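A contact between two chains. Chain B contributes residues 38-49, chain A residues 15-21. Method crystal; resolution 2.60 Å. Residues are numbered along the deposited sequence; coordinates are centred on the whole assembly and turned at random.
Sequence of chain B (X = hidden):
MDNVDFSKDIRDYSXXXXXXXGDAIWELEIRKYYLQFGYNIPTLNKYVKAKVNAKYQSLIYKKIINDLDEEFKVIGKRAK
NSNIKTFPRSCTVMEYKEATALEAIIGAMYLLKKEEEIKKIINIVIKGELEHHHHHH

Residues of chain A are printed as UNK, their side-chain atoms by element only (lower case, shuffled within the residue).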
# COMPACT_ATOMS: atom_id res chain seq x y z
N GLY B 38 -1.87 17.44 -7.63
CA GLY B 38 -2.60 18.38 -6.80
C GLY B 38 -4.11 18.22 -6.85
O GLY B 38 -4.85 19.19 -6.64
N TYR B 39 -4.58 17.01 -7.16
CA TYR B 39 -6.03 16.78 -7.18
C TYR B 39 -6.55 16.88 -5.76
O TYR B 39 -5.80 16.69 -4.80
CB TYR B 39 -6.36 15.41 -7.72
CG TYR B 39 -6.15 15.27 -9.19
CD1 TYR B 39 -5.32 14.28 -9.71
CD2 TYR B 39 -6.85 16.09 -10.09
CE1 TYR B 39 -5.20 14.08 -11.08
CE2 TYR B 39 -6.74 15.90 -11.45
CZ TYR B 39 -5.91 14.89 -11.95
OH TYR B 39 -5.84 14.67 -13.31
N ASN B 40 -7.83 17.20 -5.62
CA ASN B 40 -8.44 17.30 -4.30
C ASN B 40 -8.85 15.89 -3.85
O ASN B 40 -9.03 14.98 -4.67
CB ASN B 40 -9.65 18.25 -4.35
CG ASN B 40 -10.76 17.75 -5.27
OD1 ASN B 40 -11.61 18.53 -5.70
ND2 ASN B 40 -10.75 16.47 -5.58
N ILE B 41 -8.98 15.70 -2.54
CA ILE B 41 -9.35 14.42 -1.97
C ILE B 41 -10.47 13.71 -2.75
O ILE B 41 -10.29 12.60 -3.23
CB ILE B 41 -9.77 14.59 -0.49
CG1 ILE B 41 -8.61 15.23 0.29
CG2 ILE B 41 -10.13 13.25 0.12
CD1 ILE B 41 -7.26 14.56 0.05
N PRO B 42 -11.63 14.35 -2.91
CA PRO B 42 -12.66 13.64 -3.65
C PRO B 42 -12.26 13.16 -5.05
O PRO B 42 -12.57 12.04 -5.44
CB PRO B 42 -13.83 14.63 -3.67
CG PRO B 42 -13.16 15.95 -3.60
CD PRO B 42 -12.07 15.72 -2.58
N THR B 43 -11.55 13.99 -5.82
CA THR B 43 -11.14 13.60 -7.17
C THR B 43 -9.98 12.61 -7.13
O THR B 43 -9.94 11.67 -7.90
CB THR B 43 -10.73 14.85 -8.00
OG1 THR B 43 -11.88 15.70 -8.19
CG2 THR B 43 -10.16 14.45 -9.36
N LEU B 44 -9.05 12.83 -6.21
CA LEU B 44 -7.92 11.93 -6.05
C LEU B 44 -8.42 10.50 -5.83
O LEU B 44 -7.85 9.55 -6.36
CB LEU B 44 -7.09 12.37 -4.85
CG LEU B 44 -5.92 11.48 -4.44
CD1 LEU B 44 -5.06 11.17 -5.66
CD2 LEU B 44 -5.10 12.16 -3.37
N ASN B 45 -9.50 10.34 -5.07
CA ASN B 45 -10.06 9.03 -4.80
C ASN B 45 -10.71 8.43 -6.02
O ASN B 45 -10.63 7.23 -6.25
CB ASN B 45 -11.09 9.09 -3.66
CG ASN B 45 -10.44 9.30 -2.30
OD1 ASN B 45 -9.45 8.65 -1.96
ND2 ASN B 45 -11.01 10.20 -1.50
N LYS B 46 -11.37 9.26 -6.81
CA LYS B 46 -12.05 8.76 -8.00
C LYS B 46 -11.08 8.19 -9.05
O LYS B 46 -11.32 7.13 -9.64
CB LYS B 46 -12.90 9.88 -8.62
CG LYS B 46 -13.62 9.47 -9.88
CD LYS B 46 -14.66 10.50 -10.26
CE LYS B 46 -14.04 11.88 -10.48
NZ LYS B 46 -15.09 12.97 -10.50
N TYR B 47 -9.97 8.90 -9.27
CA TYR B 47 -8.97 8.48 -10.23
C TYR B 47 -8.25 7.21 -9.83
O TYR B 47 -7.95 6.37 -10.68
CB TYR B 47 -7.97 9.60 -10.45
CG TYR B 47 -8.51 10.73 -11.29
CD1 TYR B 47 -7.95 11.99 -11.24
CD2 TYR B 47 -9.58 10.52 -12.17
CE1 TYR B 47 -8.42 13.02 -12.04
CE2 TYR B 47 -10.06 11.53 -12.97
CZ TYR B 47 -9.47 12.78 -12.90
OH TYR B 47 -9.93 13.81 -13.70
N VAL B 48 -7.97 7.08 -8.54
CA VAL B 48 -7.28 5.90 -8.03
C VAL B 48 -8.22 4.71 -8.03
O VAL B 48 -7.84 3.62 -8.46
CB VAL B 48 -6.75 6.11 -6.59
CG1 VAL B 48 -7.84 6.59 -5.67
CG2 VAL B 48 -6.17 4.80 -6.07
N LYS B 49 -9.45 4.93 -7.57
CA LYS B 49 -10.44 3.88 -7.52
C LYS B 49 -10.78 3.33 -8.90
O LYS B 49 -11.27 2.20 -9.02
CB LYS B 49 -11.71 4.38 -6.80
CG LYS B 49 -11.57 4.24 -5.28
CD LYS B 49 -12.57 5.02 -4.45
CE LYS B 49 -12.15 4.99 -2.96
NZ LYS B 49 -13.06 5.76 -2.05
N UNK A 15 -0.85 17.83 4.45
CA UNK A 15 -0.68 16.70 5.35
C UNK A 15 -1.64 15.57 5.04
O UNK A 15 -1.41 14.43 5.41
N UNK A 16 -2.71 15.91 4.32
CA UNK A 16 -3.72 14.94 3.96
C UNK A 16 -3.29 14.15 2.74
O UNK A 16 -3.71 13.01 2.54
c UNK A 16 -6.10 14.79 5.70
c UNK A 16 -6.26 14.99 4.21
c UNK A 16 -7.47 15.85 3.90
c UNK A 16 -5.02 15.66 3.64
N UNK A 17 -2.46 14.76 1.91
CA UNK A 17 -1.98 14.08 0.73
C UNK A 17 -0.90 13.08 1.11
O UNK A 17 -0.86 11.98 0.57
o UNK A 17 -1.60 17.81 -1.22
c UNK A 17 -2.09 16.86 -1.88
c UNK A 17 -1.44 15.07 -0.28
c UNK A 17 -2.54 15.65 -1.12
o UNK A 17 -2.22 16.86 -3.13
N UNK A 18 -0.05 13.47 2.04
CA UNK A 18 1.02 12.59 2.49
C UNK A 18 0.41 11.41 3.24
O UNK A 18 0.75 10.26 2.98
c UNK A 18 3.28 15.41 3.91
c UNK A 18 2.68 14.58 2.79
c UNK A 18 3.76 14.13 1.79
c UNK A 18 1.98 13.36 3.41
N UNK A 19 -0.50 11.70 4.15
CA UNK A 19 -1.17 10.67 4.94
C UNK A 19 -1.85 9.63 4.05
O UNK A 19 -2.02 8.48 4.43
c UNK A 19 -2.20 11.31 5.87
N UNK A 20 -2.24 10.07 2.86
CA UNK A 20 -2.91 9.21 1.88
C UNK A 20 -1.89 8.21 1.35
O UNK A 20 -2.15 7.01 1.24
c UNK A 20 -4.90 8.74 -2.54
c UNK A 20 -5.94 7.94 -2.09
c UNK A 20 -4.31 9.29 -0.25
c UNK A 20 -6.18 7.81 -0.72
c UNK A 20 -4.09 9.41 -1.63
c UNK A 20 -3.46 10.06 0.73
c UNK A 20 -5.36 8.48 0.19
N UNK A 21 -0.72 8.74 1.02
CA UNK A 21 0.36 7.92 0.51
C UNK A 21 0.90 7.09 1.68
O UNK A 21 1.08 5.88 1.56
c UNK A 21 1.46 8.83 -0.06
c UNK A 21 3.79 9.26 -0.77
c UNK A 21 2.65 7.16 -1.46
c UNK A 21 2.81 8.19 -0.36
O HOH W 1 -3.95 14.99 -4.91

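Position 15 has backbone atoms and no side-chain atoms at all, and it lies out of reach of the chain B stretch; it is glycine. The part played by Gly A15 is internal, its O accepting the backbone hydrogen bond from N of position 19 at 3.1 Å.

Position 16 carries four carbons, forked at the second, with no heteroatom. Its CA-to-CB bond points toward chain B, and one of the two branch carbons at position 16 lies 3.8 Å from CG1 of Ile B41, an apolar contact. The pattern, a CB followed by a carbon bearing two methyls, is leucine, and the touching atom is CD2 of Leu A16. The chi1 of -138° lies between the standard wells.

At position 17 there are three carbons, the third carrying two oxygens. The CA-to-CB bond points sideways, but the end of the chain comes nearer to chain B: one carboxylate oxygen of position 17 is 4.0 Å from CA of Gly B38 and 4.0 Å from O of Tyr B39. A carboxylate at the end of two methylenes identifies glutamate, and the approaching oxygen is OE2 of Glu A17. Its distance to O of Tyr B39 is too long for a direct hydrogen bond, and both atoms are acceptors. Water 1 resolves the mismatch by donating to both, its O at 3.1 Å from OE2 of Glu A17 and 2.5 Å from O of Tyr B39. The other oxygen, OE1, is hydrogen-bonded to a residue just outside the stretches.

Position 18 again shows four carbons forked at the second, with the side chain out of reach of the chain B stretch; the fork means leucine. Leu A18 is buried, but not by the chain B stretch.

Position 19 has a single carbon, which does not touch the chain B stretch: the CB of alanine. Ala A19 is also buried.

Position 20 has one carbon leading to a ring of six carbons. CA-to-CB points toward chain B, and 79 Å² of the residue is covered, the largest share of any residue in either stretch. One ring carbon of position 20 packs 3.4 Å from CD2 of Leu B44, while another lies 3.6 Å from OD1 of Asn B45 and 4.3 Å from CG1 of Val B48. The valine methyl sits at the ring edge, near its plane. With no oxygen on the ring, the residue is phenylalanine; the two carbons are CD2 and CZ of Phe A20, respectively, and chi1 is t (-173°).

Position 21 repeats the four-carbon fork, out of reach of the chain B stretch, and is leucine. Leu A21 is buried; its N donates to O of Glu A17 at 3.3 Å.

The contact buries 327 Å² in total and has no direct hydrogen bond across it. The two helices run at 25° to each other, with axes no closer than 11.9 Å, so side chains must span the gap. Leu B44 and Val B48, one turn apart and both directed toward chain A, receive the phenylalanine ring; Ile B41 meets Leu A16 nearby. Before the chain B helix begins, the water between Glu A17 and the backbone of Tyr B39 adds the polar link.

Chain A, residues 15-21: GLELAFL
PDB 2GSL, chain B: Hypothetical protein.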